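Local coordinates for peroxisomal membrane protein LPX1 (Saccharomyces cerevisiae, PDB 2Y6U) that hydrolyses acyl esters, with esterase, lipase and phospholipase A activity, as an alpha/beta hydrolase of yeast peroxisomes, at residues L164-E169 with R286-V291. Sequence-based numbering, arbitrary orientation.
Sequences LLILIE and RTIHIV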
ATOM      1  N   LEU A 164      -5.612  11.300 -12.565  1.00 24.44           N
ATOM      2  CA  LEU A 164      -5.342  12.755 -12.533  1.00 23.67           C
ATOM      3  C   LEU A 164      -5.235  13.176 -11.060  1.00 23.20           C
ATOM      4  O   LEU A 164      -6.094  12.781 -10.214  1.00 23.83           O
ATOM      5  CB  LEU A 164      -6.495  13.484 -13.212  1.00 24.02           C
ATOM      6  CG  LEU A 164      -6.435  15.013 -13.148  1.00 26.16           C
ATOM      7  CD1 LEU A 164      -5.184  15.497 -13.976  1.00 24.18           C
ATOM      8  CD2 LEU A 164      -7.731  15.596 -13.743  1.00 22.87           C
ATOM      9  N   LEU A 165      -4.184  13.924 -10.718  1.00 22.30           N
ATOM     10  CA  LEU A 165      -3.947  14.460  -9.362  1.00 21.99           C
ATOM     11  C   LEU A 165      -4.075  15.948  -9.445  1.00 22.70           C
ATOM     12  O   LEU A 165      -3.519  16.583 -10.390  1.00 25.09           O
ATOM     13  CB  LEU A 165      -2.544  14.112  -8.888  1.00 23.13           C
ATOM     14  CG  LEU A 165      -2.342  12.716  -8.309  1.00 25.80           C
ATOM     15  CD1 LEU A 165      -2.630  11.519  -9.246  1.00 26.02           C
ATOM     16  CD2 LEU A 165      -0.917  12.728  -7.708  1.00 24.21           C
ATOM     17  N   ILE A 166      -4.808  16.548  -8.518  1.00 22.40           N
ATOM     18  CA  ILE A 166      -4.940  17.977  -8.435  1.00 22.93           C
ATOM     19  C   ILE A 166      -4.538  18.348  -6.992  1.00 24.12           C
ATOM     20  O   ILE A 166      -5.175  17.946  -6.008  1.00 24.71           O
ATOM     21  CB  ILE A 166      -6.357  18.476  -8.719  1.00 24.29           C
ATOM     22  CG1 ILE A 166      -6.826  17.974 -10.110  1.00 24.67           C
ATOM     23  CG2 ILE A 166      -6.367  20.042  -8.573  1.00 24.57           C
ATOM     24  CD1 ILE A 166      -8.219  18.445 -10.527  1.00 24.34           C
ATOM     25  N   LEU A 167      -3.426  19.029  -6.865  1.00 23.66           N
ATOM     26  CA  LEU A 167      -2.851  19.365  -5.595  1.00 23.51           C
ATOM     27  C   LEU A 167      -3.015  20.842  -5.362  1.00 24.85           C
ATOM     28  O   LEU A 167      -2.491  21.667  -6.143  1.00 25.79           O
ATOM     29  CB  LEU A 167      -1.349  18.986  -5.635  1.00 23.07           C
ATOM     30  CG  LEU A 167      -0.951  17.633  -6.197  1.00 22.36           C
ATOM     31  CD1 LEU A 167       0.589  17.487  -6.174  1.00 22.33           C
ATOM     32  CD2 LEU A 167      -1.603  16.477  -5.436  1.00 21.11           C
ATOM     33  N   ILE A 168      -3.708  21.227  -4.293  1.00 23.62           N
ATOM     34  CA  ILE A 168      -3.941  22.633  -4.028  1.00 24.92           C
ATOM     35  C   ILE A 168      -3.037  22.936  -2.832  1.00 25.21           C
ATOM     36  O   ILE A 168      -3.246  22.434  -1.725  1.00 25.19           O
ATOM     37  CB  ILE A 168      -5.380  22.924  -3.696  1.00 24.42           C
ATOM     38  CG1 ILE A 168      -6.349  22.438  -4.825  1.00 27.82           C
ATOM     39  CG2 ILE A 168      -5.548  24.477  -3.389  1.00 24.62           C
ATOM     40  CD1 ILE A 168      -7.820  22.242  -4.303  1.00 26.54           C
ATOM     41  N   GLU A 169      -2.044  23.768  -3.017  1.00 25.77           N
ATOM     42  CA  GLU A 169      -1.124  24.105  -1.952  1.00 25.50           C
ATOM     43  C   GLU A 169      -0.596  22.925  -1.148  1.00 25.09           C
ATOM     44  O   GLU A 169      -0.693  22.887   0.117  1.00 24.95           O
ATOM     45  CB  GLU A 169      -1.807  25.082  -1.005  1.00 27.79           C
ATOM     46  CG  GLU A 169      -1.964  26.464  -1.559  1.00 28.63           C
ATOM     47  CD  GLU A 169      -0.591  27.292  -1.484  1.00 34.82           C
ATOM     48  OE1 GLU A 169       0.077  27.209  -0.457  1.00 32.88           O
ATOM     49  OE2 GLU A 169      -0.269  28.049  -2.406  1.00 32.14           O
ATOM     50  N   ARG A 286      -0.603  12.855 -14.881  1.00 25.50           N
ATOM     51  CA  ARG A 286      -0.837  14.264 -14.972  1.00 25.76           C
ATOM     52  C   ARG A 286      -1.192  14.815 -13.597  1.00 25.89           C
ATOM     53  O   ARG A 286      -2.111  14.321 -12.954  1.00 25.76           O
ATOM     54  CB  ARG A 286      -2.039  14.455 -15.894  1.00 28.47           C
ATOM     55  CG  ARG A 286      -2.466  15.907 -15.978  1.00 34.62           C
ATOM     56  CD  ARG A 286      -1.678  16.549 -16.954  1.00 37.75           C
ATOM     57  NE  ARG A 286      -2.114  17.877 -17.463  1.00 39.60           N
ATOM     58  CZ  ARG A 286      -1.246  18.822 -17.893  1.00 42.47           C
ATOM     59  NH1 ARG A 286       0.103  18.648 -17.842  1.00 39.66           N
ATOM     60  NH2 ARG A 286      -1.729  19.975 -18.372  1.00 38.66           N
ATOM     61  N   THR A 287      -0.470  15.845 -13.169  1.00 24.39           N
ATOM     62  CA  THR A 287      -0.593  16.442 -11.871  1.00 24.87           C
ATOM     63  C   THR A 287      -0.684  17.952 -12.011  1.00 25.74           C
ATOM     64  O   THR A 287       0.205  18.668 -12.675  1.00 25.65           O
ATOM     65  CB  THR A 287       0.635  16.035 -11.038  1.00 24.17           C
ATOM     66  OG1 THR A 287       0.700  14.622 -10.949  1.00 24.48           O
ATOM     67  CG2 THR A 287       0.531  16.655  -9.608  1.00 24.35           C
ATOM     68  N   ILE A 288      -1.797  18.471 -11.557  1.00 26.58           N
ATOM     69  CA  ILE A 288      -2.050  19.899 -11.542  1.00 26.09           C
ATOM     70  C   ILE A 288      -1.677  20.422 -10.162  1.00 27.10           C
ATOM     71  O   ILE A 288      -2.129  19.879  -9.149  1.00 27.81           O
ATOM     72  CB  ILE A 288      -3.544  20.159 -11.745  1.00 26.95           C
ATOM     73  CG1 ILE A 288      -4.097  19.403 -12.940  1.00 26.56           C
ATOM     74  CG2 ILE A 288      -3.822  21.647 -11.796  1.00 26.97           C
ATOM     75  CD1 ILE A 288      -3.314  19.625 -14.359  1.00 26.96           C
ATOM     76  N   HIS A 289      -0.941  21.524 -10.100  1.00 24.94           N
ATOM     77  CA  HIS A 289      -0.501  22.093  -8.866  1.00 25.23           C
ATOM     78  C   HIS A 289      -1.085  23.473  -8.839  1.00 25.57           C
ATOM     79  O   HIS A 289      -0.804  24.292  -9.703  1.00 26.66           O
ATOM     80  CB  HIS A 289       1.008  22.106  -8.899  1.00 25.03           C
ATOM     81  CG  HIS A 289       1.662  22.575  -7.645  1.00 25.37           C
ATOM     82  ND1 HIS A 289       3.026  22.777  -7.582  1.00 23.00           N
ATOM     83  CD2 HIS A 289       1.162  22.889  -6.416  1.00 24.96           C
ATOM     84  CE1 HIS A 289       3.334  23.178  -6.371  1.00 28.67           C
ATOM     85  NE2 HIS A 289       2.235  23.226  -5.632  1.00 26.02           N
ATOM     86  N   ILE A 290      -2.014  23.711  -7.919  1.00 25.94           N
ATOM     87  CA  ILE A 290      -2.703  24.962  -7.811  1.00 25.05           C
ATOM     88  C   ILE A 290      -2.133  25.642  -6.587  1.00 26.97           C
ATOM     89  O   ILE A 290      -2.113  25.082  -5.475  1.00 26.38           O
ATOM     90  CB  ILE A 290      -4.204  24.791  -7.667  1.00 27.02           C
ATOM     91  CG1 ILE A 290      -4.777  24.041  -8.882  1.00 28.01           C
ATOM     92  CG2 ILE A 290      -4.936  26.219  -7.464  1.00 25.80           C
ATOM     93  CD1 ILE A 290      -6.271  23.722  -8.871  1.00 25.37           C
ATOM     94  N   VAL A 291      -1.623  26.844  -6.784  1.00 27.29           N
ATOM     95  CA  VAL A 291      -1.039  27.604  -5.675  1.00 27.97           C
ATOM     96  C   VAL A 291      -1.696  28.958  -5.597  1.00 29.77           C
ATOM     97  O   VAL A 291      -2.181  29.501  -6.583  1.00 31.84           O
ATOM     98  CB  VAL A 291       0.481  27.742  -5.727  1.00 29.50           C
ATOM     99  CG1 VAL A 291       1.223  26.360  -5.897  1.00 24.69           C
ATOM    100  CG2 VAL A 291       0.898  28.716  -6.844  1.00 30.07           C
TER
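In the central sheet of the alpha/beta hydrolase domain, Leu-165 and Leu-167 join Ile-288, Ile-290 and Arg-286 through the backbones of two neighbouring parallel strands, 164-168 and 286-292, whose local axes differ in direction by 15°. Leu-167 N donates to Ile-288 O at 2.8 Å, almost perfectly straight, and Ile-290 N returns a bond to Leu-167 O at 2.7 Å. Leu-165 is gripped likewise, giving its N-H to Arg-286 O and taking that of Ile-288, while Glu-169 N closes the series on Ile-290 O.

On one face of the sheet Ile-166 CG2 meets Ile-290 CD1 at 3.7 Å, and CG1 of Ile-166 runs beside CG1 of Ile-288. Helix 330-347 covers this aliphatic layer. At the beginning of strand 164-168, chi1 of Leu-164 (175°) sets CG anti to the backbone N, and the turn at chi2 (66°) then carries CD1 to 3.4 Å from Arg-286 CG.

On the opposite face, Leu-167 CD1 meets Thr-287 CG2 at 3.5 Å, the two side chains crossing obliquely, and Leu-165 CB lies 3.9 Å from Thr-287 OG1, which hydrogen-bonds to Lys-285 O. An alanine in place of Thr-287 would probably open a gap beside Leu-167 CD1 and leave the Lys-285 carbonyl without this hydroxyl partner.

Past the strand end, Glu-169 adopts a left-handed helical backbone conformation, which turns the chain out of the strand. Its OE2 sits 3.4 Å from Val-291 CB and accepts a hydrogen bond from Gly-292 N, while OE1 bonds with His-323 ND1 and Ser-295 OG. With the probable nucleophile elbow around Ser-145 nearby, this carboxylate-histidine pair at the C-terminal ends of these strands is consistent with the acid-histidine part of a catalytic triad in an alpha/beta hydrolase.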